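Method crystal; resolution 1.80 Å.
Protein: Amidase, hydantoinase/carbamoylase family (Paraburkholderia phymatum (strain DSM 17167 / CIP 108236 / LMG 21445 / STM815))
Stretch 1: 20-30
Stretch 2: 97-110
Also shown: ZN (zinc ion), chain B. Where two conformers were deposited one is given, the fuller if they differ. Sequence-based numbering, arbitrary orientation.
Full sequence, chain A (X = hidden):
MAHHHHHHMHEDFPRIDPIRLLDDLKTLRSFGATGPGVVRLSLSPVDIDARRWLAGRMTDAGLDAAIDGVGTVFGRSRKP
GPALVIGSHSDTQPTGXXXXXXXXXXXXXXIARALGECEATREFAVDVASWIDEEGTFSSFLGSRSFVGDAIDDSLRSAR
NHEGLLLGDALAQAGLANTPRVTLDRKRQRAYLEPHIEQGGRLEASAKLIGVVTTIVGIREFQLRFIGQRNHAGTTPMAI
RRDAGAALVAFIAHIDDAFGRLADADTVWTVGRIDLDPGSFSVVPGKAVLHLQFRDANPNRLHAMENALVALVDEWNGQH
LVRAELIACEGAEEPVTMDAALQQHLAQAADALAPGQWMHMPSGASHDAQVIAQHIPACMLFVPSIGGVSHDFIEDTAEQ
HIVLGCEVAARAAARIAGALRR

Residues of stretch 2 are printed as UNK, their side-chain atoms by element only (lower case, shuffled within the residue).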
# COMPACT_ATOMS: atom_id res chain seq x y z
N ARG A 20 36.24 32.70 6.08
CA ARG A 20 36.95 31.44 5.92
C ARG A 20 36.02 30.25 6.16
O ARG A 20 36.07 29.25 5.43
CB ARG A 20 38.13 31.40 6.90
CG ARG A 20 39.04 30.19 6.81
CD ARG A 20 40.29 30.39 7.69
NE ARG A 20 39.93 30.52 9.11
CZ ARG A 20 40.78 30.89 10.07
NH1 ARG A 20 42.04 31.16 9.77
NH2 ARG A 20 40.37 30.98 11.33
N LEU A 21 35.17 30.34 7.18
CA LEU A 21 34.20 29.28 7.47
C LEU A 21 33.27 29.03 6.28
O LEU A 21 33.13 27.89 5.82
CB LEU A 21 33.37 29.67 8.69
CG LEU A 21 32.18 28.76 8.99
CD1 LEU A 21 32.69 27.43 9.56
CD2 LEU A 21 31.23 29.47 9.95
N LEU A 22 32.61 30.08 5.79
CA LEU A 22 31.68 29.92 4.68
C LEU A 22 32.40 29.48 3.40
O LEU A 22 31.85 28.68 2.63
CB LEU A 22 30.92 31.23 4.44
CG LEU A 22 29.94 31.48 5.59
CD1 LEU A 22 29.46 32.93 5.63
CD2 LEU A 22 28.78 30.52 5.47
N ASP A 23 33.61 29.99 3.16
CA ASP A 23 34.36 29.57 1.96
C ASP A 23 34.60 28.07 1.97
O ASP A 23 34.43 27.40 0.94
CB ASP A 23 35.70 30.31 1.87
CG ASP A 23 35.57 31.79 1.49
OD1 ASP A 23 34.44 32.26 1.19
OD2 ASP A 23 36.61 32.49 1.49
N ASP A 24 35.01 27.52 3.12
CA ASP A 24 35.24 26.08 3.21
C ASP A 24 33.94 25.29 3.05
O ASP A 24 33.93 24.24 2.40
CB ASP A 24 35.91 25.71 4.53
CG ASP A 24 37.42 25.94 4.52
OD1 ASP A 24 38.02 26.09 3.43
OD2 ASP A 24 38.01 25.95 5.61
N LEU A 25 32.84 25.76 3.65
CA LEU A 25 31.57 25.06 3.46
C LEU A 25 31.18 25.03 1.99
O LEU A 25 30.67 24.02 1.50
CB LEU A 25 30.46 25.72 4.29
CG LEU A 25 30.44 25.25 5.74
CD1 LEU A 25 29.46 26.11 6.50
CD2 LEU A 25 30.05 23.77 5.83
N LYS A 26 31.39 26.14 1.28
CA LYS A 26 31.00 26.19 -0.12
C LYS A 26 31.95 25.39 -1.00
O LYS A 26 31.52 24.81 -2.00
CB LYS A 26 30.91 27.64 -0.59
CG LYS A 26 29.81 28.39 0.12
CD LYS A 26 29.79 29.85 -0.27
CE LYS A 26 28.73 30.62 0.53
NZ LYS A 26 28.68 32.05 0.12
N THR A 27 33.24 25.34 -0.64
CA THR A 27 34.16 24.49 -1.38
C THR A 27 33.80 23.02 -1.22
O THR A 27 33.77 22.27 -2.20
CB THR A 27 35.60 24.75 -0.94
OG1 THR A 27 35.93 26.12 -1.22
CG2 THR A 27 36.57 23.83 -1.70
N LEU A 28 33.47 22.59 0.01
CA LEU A 28 33.05 21.21 0.21
C LEU A 28 31.78 20.90 -0.58
O LEU A 28 31.65 19.83 -1.18
CB LEU A 28 32.87 20.92 1.70
CG LEU A 28 32.47 19.49 2.10
CD1 LEU A 28 33.40 18.44 1.45
CD2 LEU A 28 32.45 19.33 3.62
N ARG A 29 30.85 21.86 -0.63
CA ARG A 29 29.63 21.68 -1.41
C ARG A 29 29.92 21.39 -2.88
O ARG A 29 29.18 20.64 -3.52
CB ARG A 29 28.74 22.93 -1.30
CG ARG A 29 27.44 22.85 -2.10
CD ARG A 29 26.76 24.22 -2.19
NE ARG A 29 25.30 24.12 -2.21
CZ ARG A 29 24.49 25.09 -1.80
NH1 ARG A 29 24.98 26.24 -1.34
NH2 ARG A 29 23.17 24.92 -1.83
N SER A 30 30.99 21.96 -3.43
CA SER A 30 31.28 21.77 -4.84
C SER A 30 31.63 20.32 -5.19
O SER A 30 31.52 19.93 -6.36
CB SER A 30 32.40 22.71 -5.29
OG SER A 30 33.66 22.27 -4.80
N UNK A 97 21.74 17.11 1.36
CA UNK A 97 21.85 18.55 1.36
C UNK A 97 23.28 18.99 1.67
O UNK A 97 24.14 18.20 2.05
N UNK A 98 23.53 20.29 1.52
CA UNK A 98 24.91 20.75 1.57
C UNK A 98 25.41 20.97 2.99
O UNK A 98 26.61 21.19 3.18
n UNK A 98 23.26 24.98 2.11
c UNK A 98 24.54 25.45 2.20
c UNK A 98 25.09 22.03 0.74
c UNK A 98 25.41 24.45 1.72
c UNK A 98 26.79 24.70 1.71
c UNK A 98 24.60 23.32 1.35
c UNK A 98 26.37 26.90 2.63
c UNK A 98 27.26 25.92 2.16
c UNK A 98 23.30 23.69 1.58
c UNK A 98 25.01 26.69 2.66
N UNK A 99 24.53 20.90 3.99
CA UNK A 99 24.96 21.14 5.36
C UNK A 99 24.83 19.93 6.28
O UNK A 99 25.46 19.93 7.34
c UNK A 99 24.35 23.64 5.23
c UNK A 99 25.79 24.15 5.34
c UNK A 99 24.18 22.32 5.97
c UNK A 99 23.37 24.68 5.77
N UNK A 100 24.04 18.92 5.92
CA UNK A 100 23.96 17.74 6.77
C UNK A 100 25.31 17.07 6.82
O UNK A 100 25.83 16.60 5.80
c UNK A 100 22.63 15.60 7.24
c UNK A 100 22.89 16.76 6.25
o UNK A 100 21.46 15.18 7.36
o UNK A 100 23.59 15.13 7.90
N UNK A 101 25.89 17.02 8.01
CA UNK A 101 27.21 16.46 8.20
C UNK A 101 28.31 17.46 7.93
O UNK A 101 29.16 17.69 8.80
N UNK A 102 28.31 18.08 6.74
CA UNK A 102 29.34 19.05 6.39
C UNK A 102 29.47 20.16 7.43
O UNK A 102 30.58 20.60 7.76
c UNK A 102 29.03 19.66 5.02
N UNK A 103 28.34 20.60 7.99
CA UNK A 103 28.39 21.67 8.98
C UNK A 103 29.37 21.36 10.11
O UNK A 103 30.23 22.19 10.44
c UNK A 103 26.99 21.91 9.55
c UNK A 103 26.50 24.36 9.62
c UNK A 103 26.92 23.14 10.45
c UNK A 103 25.95 22.93 11.63
N UNK A 104 29.24 20.19 10.72
CA UNK A 104 30.06 19.91 11.90
C UNK A 104 31.51 19.63 11.55
O UNK A 104 32.40 19.93 12.35
N UNK A 105 31.76 19.06 10.37
CA UNK A 105 33.15 18.85 9.93
C UNK A 105 33.86 20.19 9.77
O UNK A 105 34.97 20.38 10.28
c UNK A 105 33.20 18.04 8.62
c UNK A 105 34.65 17.92 8.14
c UNK A 105 32.58 16.64 8.82
N UNK A 106 33.23 21.12 9.04
CA UNK A 106 33.88 22.40 8.79
C UNK A 106 33.88 23.28 10.05
O UNK A 106 34.85 24.01 10.30
c UNK A 106 33.88 24.49 7.36
c UNK A 106 33.33 22.23 6.34
c UNK A 106 33.24 23.11 7.59
c UNK A 106 34.76 21.80 6.00
N UNK A 107 32.83 23.21 10.87
CA UNK A 107 32.91 23.85 12.18
C UNK A 107 34.15 23.36 12.94
O UNK A 107 34.89 24.15 13.52
c UNK A 107 30.18 25.11 11.69
c UNK A 107 31.68 23.56 13.05
o UNK A 107 26.96 26.68 12.46
c UNK A 107 29.01 25.87 11.54
c UNK A 107 29.51 24.51 13.91
c UNK A 107 28.35 25.25 13.77
c UNK A 107 30.45 24.42 12.88
c UNK A 107 28.10 25.93 12.59
N UNK A 108 34.36 22.04 12.96
CA UNK A 108 35.51 21.52 13.68
C UNK A 108 36.81 22.10 13.16
O UNK A 108 37.67 22.53 13.93
N UNK A 109 36.96 22.16 11.84
CA UNK A 109 38.15 22.74 11.24
C UNK A 109 38.32 24.20 11.64
O UNK A 109 39.41 24.63 12.04
c UNK A 109 38.83 22.91 7.34
c UNK A 109 39.22 23.09 8.84
c UNK A 109 38.07 22.61 9.71
c UNK A 109 40.49 22.32 9.17
N UNK A 110 37.25 24.99 11.54
CA UNK A 110 37.38 26.41 11.85
C UNK A 110 37.66 26.61 13.33
O UNK A 110 38.42 27.51 13.71
o UNK A 110 37.80 29.00 10.15
c UNK A 110 36.11 27.17 11.46
c UNK A 110 37.29 29.42 11.22
c UNK A 110 36.15 28.65 11.86
o UNK A 110 37.70 30.47 11.79
ZN ZN B . 24.14 13.92 9.60
O HOH W 1 29.35 21.84 2.48
O HOH W 2 22.51 12.65 9.21
O HOH W 3 24.52 12.85 11.56

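Position 97 has no side-chain atoms and lies clear of the first helix: G97. Position 98 carries one carbon and then fused five- and six-membered rings holding eight carbons and one nitrogen, an indole; the rings lie flat under the R29 guanidinium and touch L25, hence W98. The planes meet at 3°, which sets the charged group over the ring face, with R29 CZ 3.7 Å from the centroid of the five-membered ring of W98, a cation-pi arrangement; L25 CB approaches W98 CZ3 at 3.8 Å. Position 99 has four carbons forked at the second, their end near L25, which makes it L99; its CD2 is 4.3 Å from L25 CD2.

At position 100 two carbons end in two oxygens, one of which binds the zinc, beyond reach of the first helix. This is D100; D100 OD1 lies 2.2 Å from ZN. Position 101 has no side-chain atoms, and its backbone angles (85/-55) would jam a CB against the carbonyl oxygen of D100; G101 fits, at the N-cap of the helix that follows. A single carbon at position 102, packed against L28, identifies A102, whose CB is 3.7 Å from L28 CD2.

Position 103 again shows four carbons forked at the second, and its backbone passes close to L25: L103, with CA 4.1 Å from L25 CD2. Position 104 is bare, G104. Position 105 has one carbon carrying two more, without a close contact to the first helix, V105. At position 106 four carbons fork at the first, one arm two carbons long, and sit as a knob among L21, D24, L25 and L28: I106, with CG1 3.7 Å from L25 CD2 and CG2 3.7 Å from D24 CB.

Position 107 bears one carbon and a six-carbon ring with one oxygen; its CB points away, yet the ring reaches L21, so it is Y107, with CD1 4.0 Å from L21 CD1. Position 108 lacks a side chain, G108. Position 109 has four carbons forked at the second, touching D24: L109, with CD2 3.6 Å from D24 OD2. Position 110 has three carbons, the third carrying two oxygens that face R20: E110, which receives hydrogen bonds from R20 NE to OE1 and from R20 NH2 to OE2, both 2.8 Å, in a two-pronged salt bridge.

The helices run roughly antiparallel, 139° between their directions; R20 and L21 lie by E110, L25 by I106, and R29 reaches W98 in the loop that precedes the second helix. The E110 carboxylate meets the edge of the R20 guanidinium, so two N-H groups each face an oxygen. Between the salt bridge and the cation-pi stack, L21, L25 and L28 pack against I106, and L25 and L28 also against A102. A water bridges the carbonyl oxygens of L25 and W98, donating to L25 O at 2.7 Å and W98 O at 2.9 Å. Together the stretches bury 801 Å².

Stretch 2 97-110: GWLDGALGVIYGLE
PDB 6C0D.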